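Local coordinates for protein RNA silencing suppressor p19 (Carnation Italian ringspot virus, PDB 6BJV) that suppresses RNA silencing in the plant host by binding short interfering RNAs as a homodimer and selecting them by duplex length, like a molecular caliper, at residues 59-64 with 87-92. Sequence-based numbering, arbitrary orientation.
Sequences FKESWG and LGSWTG. With nucleotides of chain D.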
# COMPACT_ATOMS: atom_id res chain seq x y z
N PHE A 59 -7.69 14.20 2.97
CA PHE A 59 -6.80 13.15 2.50
C PHE A 59 -6.78 13.14 0.98
O PHE A 59 -7.66 13.70 0.32
CB PHE A 59 -7.23 11.77 3.04
CG PHE A 59 -8.52 11.26 2.46
CD1 PHE A 59 -9.73 11.58 3.06
CD2 PHE A 59 -8.53 10.46 1.34
CE1 PHE A 59 -10.92 11.12 2.54
CE2 PHE A 59 -9.72 9.99 0.81
CZ PHE A 59 -10.91 10.32 1.41
N LYS A 60 -5.76 12.48 0.43
CA LYS A 60 -5.55 12.40 -1.00
C LYS A 60 -5.57 10.94 -1.42
O LYS A 60 -4.94 10.10 -0.77
CB LYS A 60 -4.21 13.05 -1.39
CG LYS A 60 -3.93 13.09 -2.88
CD LYS A 60 -2.70 13.93 -3.18
CE LYS A 60 -2.48 14.10 -4.67
NZ LYS A 60 -1.41 15.09 -4.96
N GLU A 61 -6.30 10.64 -2.49
CA GLU A 61 -6.41 9.27 -2.99
C GLU A 61 -6.37 9.28 -4.51
O GLU A 61 -6.71 10.28 -5.15
CB GLU A 61 -7.70 8.59 -2.50
CG GLU A 61 -8.99 9.26 -2.94
CD GLU A 61 -10.22 8.47 -2.54
OE1 GLU A 61 -10.07 7.37 -1.97
OE2 GLU A 61 -11.35 8.95 -2.79
N SER A 62 -5.94 8.16 -5.08
CA SER A 62 -5.77 8.06 -6.52
C SER A 62 -6.11 6.65 -6.98
O SER A 62 -5.95 5.67 -6.24
CB SER A 62 -4.33 8.41 -6.93
OG SER A 62 -3.41 7.46 -6.43
N TRP A 63 -6.59 6.56 -8.22
CA TRP A 63 -6.84 5.28 -8.89
C TRP A 63 -6.07 5.26 -10.19
O TRP A 63 -6.21 6.17 -11.02
CB TRP A 63 -8.34 5.08 -9.16
CG TRP A 63 -9.05 4.30 -8.11
CD1 TRP A 63 -9.90 4.79 -7.15
CD2 TRP A 63 -8.99 2.89 -7.89
NE1 TRP A 63 -10.37 3.77 -6.36
CE2 TRP A 63 -9.83 2.59 -6.80
CE3 TRP A 63 -8.31 1.84 -8.52
CZ2 TRP A 63 -10.00 1.30 -6.31
CZ3 TRP A 63 -8.49 0.55 -8.04
CH2 TRP A 63 -9.32 0.29 -6.95
N GLY A 64 -5.25 4.23 -10.37
CA GLY A 64 -4.49 4.07 -11.60
C GLY A 64 -4.84 2.81 -12.35
O GLY A 64 -4.75 1.71 -11.79
N LEU A 87 -16.31 7.66 2.25
CA LEU A 87 -16.39 6.27 1.83
C LEU A 87 -17.20 6.11 0.55
O LEU A 87 -17.01 5.12 -0.17
CB LEU A 87 -17.00 5.41 2.94
CG LEU A 87 -16.11 5.16 4.16
CD1 LEU A 87 -16.91 4.49 5.27
CD2 LEU A 87 -14.89 4.33 3.79
N GLY A 88 -18.09 7.06 0.25
CA GLY A 88 -18.79 7.09 -1.01
C GLY A 88 -18.01 7.71 -2.15
O GLY A 88 -18.56 7.91 -3.23
N SER A 89 -16.73 8.03 -1.93
CA SER A 89 -15.91 8.60 -2.98
C SER A 89 -15.87 7.71 -4.21
O SER A 89 -15.80 8.20 -5.34
CB SER A 89 -14.49 8.84 -2.47
OG SER A 89 -13.69 9.48 -3.45
N TRP A 90 -15.91 6.39 -4.01
CA TRP A 90 -15.94 5.44 -5.11
C TRP A 90 -16.45 4.11 -4.58
O TRP A 90 -16.12 3.72 -3.46
CB TRP A 90 -14.56 5.26 -5.75
CG TRP A 90 -13.51 4.83 -4.78
CD1 TRP A 90 -12.61 5.63 -4.13
CD2 TRP A 90 -13.24 3.49 -4.33
NE1 TRP A 90 -11.80 4.87 -3.32
CE2 TRP A 90 -12.17 3.56 -3.42
CE3 TRP A 90 -13.81 2.25 -4.62
CZ2 TRP A 90 -11.65 2.43 -2.79
CZ3 TRP A 90 -13.29 1.12 -4.00
CH2 TRP A 90 -12.23 1.22 -3.09
N THR A 91 -17.25 3.43 -5.38
CA THR A 91 -17.76 2.11 -5.06
C THR A 91 -17.14 1.08 -5.99
O THR A 91 -16.33 1.41 -6.87
CB THR A 91 -19.29 2.08 -5.13
OG1 THR A 91 -19.76 0.74 -4.94
CG2 THR A 91 -19.79 2.60 -6.47
N GLY A 92 -17.51 -0.19 -5.79
CA GLY A 92 -16.96 -1.25 -6.62
C GLY A 92 -17.37 -1.12 -8.08
O GLY A 92 -16.58 -1.41 -8.98
P G D 2 -2.09 18.35 -3.98
OP1 G D 2 -2.84 17.26 -4.65
OP2 G D 2 -0.77 18.06 -3.36
O5' G D 2 -1.91 19.53 -5.04
C5' G D 2 -3.01 20.03 -5.77
C4' G D 2 -2.60 21.09 -6.75
O4' G D 2 -2.16 22.28 -6.04
C3' G D 2 -1.41 20.75 -7.64
O3' G D 2 -1.75 19.91 -8.73
C2' G D 2 -0.91 22.13 -8.05
O2' G D 2 -1.71 22.69 -9.07
C1' G D 2 -1.13 22.92 -6.76
N9 G D 2 0.09 22.95 -5.93
C8 G D 2 0.35 22.24 -4.78
N7 G D 2 1.52 22.49 -4.27
C5 G D 2 2.07 23.43 -5.14
C6 G D 2 3.33 24.08 -5.11
O6 G D 2 4.25 23.95 -4.28
N1 G D 2 3.48 24.95 -6.18
C2 G D 2 2.54 25.17 -7.16
N2 G D 2 2.86 26.05 -8.12
N3 G D 2 1.36 24.57 -7.20
C4 G D 2 1.20 23.72 -6.16
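E61 meets S89 and W90 because its CG sits between the backbone N and the carbonyl carbon (chi1 61°) and the chain then runs extended, carrying the carboxylate off strand 58-65 to the loop between helices 80-87 and 92-99. S89 answers with OG anti to its own backbone N (chi1 -176°), and this hydroxyl donates to E61 OE2 in a hydrogen bond modelled at 2.5 Å, a shortness that is doubtful in itself; the small serine brings a donor without bulk. The other oxygen, E61 OE1, lies at the edge of the W90 indole, in its plane, and takes a weak, bent bond from W90 NE1 (3.3 Å). Y112 OH also hydrogen-bonds to OE1, and K141 forms a weak, long ion pair with it, so this buried carboxylate, which probably carries a charge, has several polar partners. Glutamate suits the site by reaching two donors at once from the strand.

In the antiparallel sheet of p19, side chains alternate between two faces. E61 and W63 point to the helical layer, whereas K60 and S62 face the siRNA: the long, positively charged K60 donates from NZ to OP1 of G2 of chain D at 2.6 Å, and S62 OG bonds another phosphate.

W63 and W90 form a T-shaped pair, planes at 89° and five-membered ring centroids 4.5 Å apart. Tryptophan suits both partners, W63 supplying a polar N-H edge, with NE1 3.4 Å above the W90 plane and shifted toward the rim, and W90 a broad face to receive it. Further along, W63 CZ2 packs on W90 CH2 at 3.9 Å, and the ring of Y112 meets both indoles.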